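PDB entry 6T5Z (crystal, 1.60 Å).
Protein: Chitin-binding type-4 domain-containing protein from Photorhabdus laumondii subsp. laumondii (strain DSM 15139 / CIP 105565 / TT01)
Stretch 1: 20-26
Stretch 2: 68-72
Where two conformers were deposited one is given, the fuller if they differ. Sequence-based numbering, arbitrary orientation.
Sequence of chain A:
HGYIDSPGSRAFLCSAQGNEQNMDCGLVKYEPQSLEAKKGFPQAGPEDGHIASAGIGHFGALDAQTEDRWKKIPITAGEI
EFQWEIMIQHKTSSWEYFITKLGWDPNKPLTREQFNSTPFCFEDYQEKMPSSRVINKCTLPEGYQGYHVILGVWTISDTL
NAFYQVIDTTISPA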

# COMPACT_ATOMS: atom_id res chain seq x y z
N GLU A 20 -6.73 -13.42 8.71
CA GLU A 20 -5.76 -13.20 9.78
C GLU A 20 -4.42 -13.85 9.46
O GLU A 20 -3.77 -14.46 10.32
CB GLU A 20 -6.32 -13.69 11.12
CG GLU A 20 -7.58 -12.95 11.57
CD GLU A 20 -8.84 -13.79 11.45
OE1 GLU A 20 -8.79 -14.86 10.79
OE2 GLU A 20 -9.88 -13.40 12.02
N GLN A 21 -4.00 -13.72 8.20
CA GLN A 21 -2.68 -14.19 7.81
C GLN A 21 -1.58 -13.35 8.43
O GLN A 21 -0.46 -13.83 8.59
CB GLN A 21 -2.58 -14.22 6.28
CG GLN A 21 -3.63 -15.12 5.64
CD GLN A 21 -3.61 -15.08 4.13
OE1 GLN A 21 -2.64 -15.50 3.49
NE2 GLN A 21 -4.69 -14.56 3.54
N ASN A 22 -1.88 -12.09 8.77
CA ASN A 22 -1.06 -11.30 9.67
C ASN A 22 -1.80 -11.23 10.99
O ASN A 22 -3.03 -11.06 11.02
CB ASN A 22 -0.82 -9.87 9.17
CG ASN A 22 0.14 -9.81 8.00
OD1 ASN A 22 1.07 -10.59 7.90
ND2 ASN A 22 -0.10 -8.85 7.09
N MET A 23 -1.06 -11.33 12.08
CA MET A 23 -1.63 -11.23 13.41
C MET A 23 -0.93 -10.14 14.20
O MET A 23 0.10 -9.61 13.79
CB MET A 23 -1.53 -12.56 14.15
CG MET A 23 -2.44 -13.61 13.58
SD MET A 23 -2.41 -15.04 14.65
CE MET A 23 -2.79 -14.30 16.24
N ASP A 24 -1.51 -9.84 15.36
CA ASP A 24 -1.00 -8.81 16.27
C ASP A 24 -0.94 -7.44 15.60
O ASP A 24 0.03 -6.69 15.75
CB ASP A 24 0.37 -9.20 16.84
CG ASP A 24 0.64 -8.57 18.20
OD1 ASP A 24 -0.31 -8.03 18.80
OD2 ASP A 24 1.80 -8.62 18.66
N CYS A 25 -2.02 -7.10 14.89
CA CYS A 25 -2.12 -5.86 14.12
C CYS A 25 -2.90 -4.76 14.83
O CYS A 25 -3.06 -3.67 14.27
CB CYS A 25 -2.80 -6.15 12.78
SG CYS A 25 -2.00 -7.37 11.74
N GLY A 26 -3.41 -5.02 16.04
CA GLY A 26 -4.21 -4.01 16.71
C GLY A 26 -5.49 -3.72 15.96
O GLY A 26 -6.06 -4.58 15.28
N ASP A 68 10.99 -11.23 8.92
CA ASP A 68 10.13 -12.29 9.43
C ASP A 68 8.71 -11.84 9.72
O ASP A 68 7.83 -12.69 9.90
CB ASP A 68 10.74 -12.88 10.72
CG ASP A 68 11.32 -11.81 11.66
OD1 ASP A 68 12.54 -11.54 11.58
OD2 ASP A 68 10.56 -11.24 12.48
N ARG A 69 8.44 -10.53 9.75
CA ARG A 69 7.22 -10.04 10.40
C ARG A 69 5.97 -10.33 9.59
O ARG A 69 4.93 -10.70 10.15
CB ARG A 69 7.34 -8.54 10.66
CG ARG A 69 6.08 -7.93 11.27
CD ARG A 69 5.95 -8.33 12.73
NE ARG A 69 4.71 -7.85 13.33
CZ ARG A 69 3.53 -8.46 13.23
NH1 ARG A 69 3.42 -9.58 12.53
NH2 ARG A 69 2.47 -7.96 13.85
N TRP A 70 6.02 -10.08 8.28
CA TRP A 70 4.81 -9.97 7.48
C TRP A 70 4.66 -11.12 6.50
O TRP A 70 5.64 -11.59 5.92
CB TRP A 70 4.79 -8.64 6.72
CG TRP A 70 4.90 -7.45 7.64
CD1 TRP A 70 5.92 -6.54 7.69
CD2 TRP A 70 3.97 -7.06 8.66
NE1 TRP A 70 5.67 -5.60 8.67
CE2 TRP A 70 4.48 -5.90 9.27
CE3 TRP A 70 2.74 -7.58 9.11
CZ2 TRP A 70 3.80 -5.25 10.31
CZ3 TRP A 70 2.07 -6.93 10.14
CH2 TRP A 70 2.62 -5.79 10.73
N LYS A 71 3.42 -11.55 6.32
CA LYS A 71 3.11 -12.54 5.30
C LYS A 71 3.26 -11.89 3.93
O LYS A 71 2.74 -10.79 3.70
CB LYS A 71 1.69 -13.06 5.50
CG LYS A 71 1.15 -13.87 4.33
CD LYS A 71 1.74 -15.26 4.30
CE LYS A 71 1.08 -16.10 3.21
NZ LYS A 71 1.24 -15.50 1.85
N LYS A 72 3.96 -12.55 3.02
CA LYS A 72 4.30 -12.00 1.72
C LYS A 72 3.48 -12.67 0.63
O LYS A 72 3.40 -13.90 0.57
CB LYS A 72 5.79 -12.15 1.45
CG LYS A 72 6.65 -11.47 2.52
CD LYS A 72 8.10 -11.92 2.55
CE LYS A 72 8.81 -11.31 3.75
NZ LYS A 72 8.36 -11.96 5.04
O HOH W 1 2.71 -12.08 9.58
O HOH W 2 1.54 -8.58 4.71

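Both stretches are loop, with no regular helix or strand in the parts that touch. They lie far apart in sequence: no two touching residues are fewer than 45 positions apart. The touching parts, 21 to 25 and 69 to 71, run in directions 139° apart, so the chains are closer to antiparallel than parallel. The backbones come nearest at Asn22 and Lys71, whose CA atoms are 6.2 Å apart. No direct hydrogen bond joins backbone to backbone. In each of the two direct hydrogen bonds, a side chain from one stretch meets the backbone of the other. The contact is small, burying 306 Å² over both sides.

Asn22 is at the centre. Its CA-to-CB bond points toward the second stretch, and the side chain is buried. Asn22 OD1 accepts a hydrogen bond from Lys71 N at 3.0 Å. The N-H...O angle is 173°, so the bond is nearly straight. The amide thus gives the Lys71 backbone N-H an acceptor that no strand pairing supplies here.

Two waters extend this link. Water 1 donates to Asn22 OD1 at 2.8 Å and to Arg69 O at 2.7 Å. It bridges two acceptors that could not bond to each other directly. Water 2 accepts from Asn22 ND2 at 2.9 Å and donates to Lys71 O at 2.7 Å. Both ends of the Asn22 amide are therefore tied to the second stretch, one of them directly as well as through water.

Arg69 makes the second direct bond. Its CA-to-CB bond points sideways, but the long side chain brings its end nearer. Arg69 NH2 donates to Met23 O at 2.9 Å, with an angle of 168°. Asp24 O lies 3.3 Å from the same Arg69 NH2. Both carbonyl oxygens sit at the edge of the guanidinium, near its plane. Met23 O lies along an N-H direction of Arg69 NH2, which gives the nearly straight bond. The Met23 CA-to-CB bond points away and its side chain stays out of contact, so Met23 contributes through its backbone.

Trp70 packs with the edge of its ring against the first stretch. Asn22 CG is 3.6 Å from Trp70 CE3. Cys25 SG is 4.4 Å from Trp70 CZ3, a looser apolar contact. Cys25 is also bonded covalently to a group elsewhere in the structure.

Lys71 reaches Gln21 through its aliphatic part: Lys71 CE is 3.8 Å from Gln21 OE1. Its charged end turns back to its own stretch, where Lys71 NZ donates to Lys72 O at 3.0 Å.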